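Local coordinates for protein cephalosporin hydroxylase CMCI (Streptomyces clavuligerus, PDB 2BM8) that probably hydroxylates, and perhaps methylates, a cephalosporin nucleus during cephamycin biosynthesis, at residues Ile113-Asp118 against Phe145-Glu150. The protein carries 3 engineered substitutions. Numbering follows the deposited sequence.
Sequences IGIDRD and FEHLRE
I113 and I115 extend their side chains from one face of strand 111-116 onto F145, H147 and L148 of the loop that follows strand 132-136. The strand belongs to the mostly parallel, Rossmann-like sheet of strand order 3-2-1-4-5-7-6 known from class I methyltransferases, in which it pairs with strands 84-88 and 132-136. Segment 145-150 lies in the loop between strands 132-136 and 155-159, packed against that face of the strand, so the contact joins an inner strand to a covering loop.

Across the contact everything is apolar or van der Waals packing. The end methyl of I115 sits between two rings: CD1 lies 4.1 Å from CE2 of F145, approached obliquely, and 4.1 Å from NE2 of H147, met at the edge of the imidazole near its plane. I115 carries CG1 anti to its carbonyl carbon (chi1 -50°), with CD1 continuing outward at the tip of the extended branch (chi2 -176°). Two residues earlier on the same face of the strand, CD1 of I113 meets CD1 of L148, methyl to methyl. F145 also packs on L88 and on I168 of helix 165-175, while the H147 ring meets that of H135.

Within the loop, a type II beta turn from E146 to R149 sets H147 and L148 side by side toward the strand; R149 N donates to E146 O at 3.3 Å.

Where the strand ends, D116 forms an Asx turn. Its OD2 accepts from V90 N, and its OD1 takes a nearly straight bond from D118 N, 3.1 Å long, on the anti side and 30° out of the carboxylate plane.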
loop_
_atom_site.group_PDB
_atom_site.type_symbol
_atom_site.label_atom_id
_atom_site.label_comp_id
_atom_site.label_asym_id
_atom_site.label_seq_id
_atom_site.Cartn_x
_atom_site.Cartn_y
_atom_site.Cartn_z
ATOM N N ILE B 113 33.561 23.903 1.237
ATOM C CA ILE B 113 33.374 24.937 2.250
ATOM C C ILE B 113 32.092 24.678 3.062
ATOM O O ILE B 113 31.026 24.459 2.497
ATOM C CB ILE B 113 33.333 26.351 1.586
ATOM C CG1 ILE B 113 34.728 26.752 1.089
ATOM C CG2 ILE B 113 32.830 27.410 2.577
ATOM C CD1 ILE B 113 34.730 27.855 0.071
ATOM N N GLY B 114 32.210 24.713 4.385
ATOM C CA GLY B 114 31.075 24.559 5.271
ATOM C C GLY B 114 30.879 25.807 6.092
ATOM O O GLY B 114 31.806 26.253 6.766
ATOM N N ILE B 115 29.671 26.358 6.040
ATOM C CA ILE B 115 29.289 27.568 6.755
ATOM C C ILE B 115 28.237 27.197 7.787
ATOM O O ILE B 115 27.246 26.582 7.424
ATOM C CB ILE B 115 28.658 28.585 5.777
ATOM C CG1 ILE B 115 29.532 28.778 4.548
ATOM C CG2 ILE B 115 28.414 29.918 6.452
ATOM C CD1 ILE B 115 29.011 29.856 3.589
ATOM N N ASP B 116 28.426 27.576 9.052
ATOM C CA ASP B 116 27.361 27.440 10.061
ATOM C C ASP B 116 27.458 28.500 11.154
ATOM O O ASP B 116 28.534 29.023 11.441
ATOM C CB ASP B 116 27.341 26.028 10.706
ATOM C CG ASP B 116 25.922 25.597 11.170
ATOM O OD1 ASP B 116 25.302 26.286 12.019
ATOM O OD2 ASP B 116 25.341 24.569 10.747
ATOM N N ARG B 117 26.312 28.813 11.759
ATOM C CA ARG B 117 26.269 29.658 12.957
ATOM C C ARG B 117 27.089 29.054 14.105
ATOM O O ARG B 117 27.802 29.764 14.820
ATOM C CB ARG B 117 24.816 29.842 13.401
ATOM C CG ARG B 117 24.597 31.003 14.352
ATOM C CD ARG B 117 23.130 31.393 14.510
ATOM N NE ARG B 117 22.995 32.789 14.924
ATOM C CZ ARG B 117 22.084 33.656 14.456
ATOM N NH1 ARG B 117 21.184 33.294 13.531
ATOM N NH2 ARG B 117 22.073 34.908 14.920
ATOM N N ASP B 118 26.987 27.733 14.232
ATOM C CA ASP B 118 27.561 26.960 15.319
ATOM C C ASP B 118 28.355 25.765 14.720
ATOM O O ASP B 118 27.769 24.839 14.152
ATOM C CB ASP B 118 26.389 26.498 16.200
ATOM C CG ASP B 118 26.795 25.551 17.311
ATOM O OD1 ASP B 118 27.990 25.495 17.671
ATOM O OD2 ASP B 118 25.956 24.825 17.896
ATOM N N PHE B 145 28.435 36.098 3.371
ATOM C CA PHE B 145 28.707 35.288 2.188
ATOM C C PHE B 145 29.703 35.904 1.229
ATOM O O PHE B 145 30.194 35.206 0.344
ATOM C CB PHE B 145 27.405 35.007 1.433
ATOM C CG PHE B 145 26.437 34.173 2.207
ATOM C CD1 PHE B 145 25.495 34.769 3.032
ATOM C CD2 PHE B 145 26.479 32.790 2.127
ATOM C CE1 PHE B 145 24.605 34.004 3.756
ATOM C CE2 PHE B 145 25.594 32.018 2.850
ATOM C CZ PHE B 145 24.651 32.627 3.668
ATOM N N GLU B 146 29.994 37.195 1.399
ATOM C CA GLU B 146 30.916 37.929 0.514
ATOM C C GLU B 146 32.231 37.181 0.252
ATOM O O GLU B 146 32.652 37.051 -0.905
ATOM C CB GLU B 146 31.189 39.345 1.063
ATOM C CG GLU B 146 32.299 40.145 0.362
ATOM C CD GLU B 146 31.977 40.581 -1.072
ATOM O OE1 GLU B 146 30.780 40.770 -1.409
ATOM O OE2 GLU B 146 32.943 40.754 -1.866
ATOM N N HIS B 147 32.869 36.678 1.307
ATOM C CA HIS B 147 34.051 35.849 1.125
ATOM C C HIS B 147 33.746 34.822 0.057
ATOM O O HIS B 147 32.628 34.303 -0.016
ATOM C CB HIS B 147 34.475 35.150 2.426
ATOM C CG HIS B 147 33.506 34.113 2.928
ATOM N ND1 HIS B 147 32.737 34.302 4.059
ATOM C CD2 HIS B 147 33.210 32.867 2.482
ATOM C CE1 HIS B 147 31.999 33.224 4.274
ATOM N NE2 HIS B 147 32.267 32.341 3.330
ATOM N N LEU B 148 34.719 34.543 -0.797
ATOM C CA LEU B 148 34.617 33.380 -1.676
ATOM C C LEU B 148 33.466 33.465 -2.749
ATOM O O LEU B 148 32.899 32.462 -3.203
ATOM C CB LEU B 148 34.592 32.106 -0.800
ATOM C CG LEU B 148 35.695 32.084 0.304
ATOM C CD1 LEU B 148 35.726 30.782 1.107
ATOM C CD2 LEU B 148 37.113 32.424 -0.223
ATOM N N ARG B 149 33.157 34.707 -3.126
ATOM C CA ARG B 149 32.912 35.068 -4.524
ATOM C C ARG B 149 34.276 34.937 -5.214
ATOM O O ARG B 149 34.381 34.816 -6.428
ATOM C CB ARG B 149 32.449 36.523 -4.655
ATOM C CG ARG B 149 31.201 36.897 -3.872
ATOM C CD ARG B 149 31.094 38.385 -3.562
ATOM N NE ARG B 149 30.588 39.130 -4.713
ATOM C CZ ARG B 149 31.336 39.730 -5.645
ATOM N NH1 ARG B 149 32.668 39.734 -5.590
ATOM N NH2 ARG B 149 30.729 40.355 -6.644
ATOM N N GLU B 150 35.315 35.027 -4.393
ATOM C CA GLU B 150 36.686 34.723 -4.760
ATOM C C GLU B 150 36.929 33.256 -5.232
ATOM O O GLU B 150 38.007 32.954 -5.754
ATOM C CB GLU B 150 37.558 35.091 -3.537
ATOM C CG GLU B 150 39.054 34.814 -3.613
ATOM C CD GLU B 150 39.526 33.868 -2.508
ATOM O OE1 GLU B 150 39.460 34.267 -1.317
ATOM O OE2 GLU B 150 39.958 32.727 -2.823
#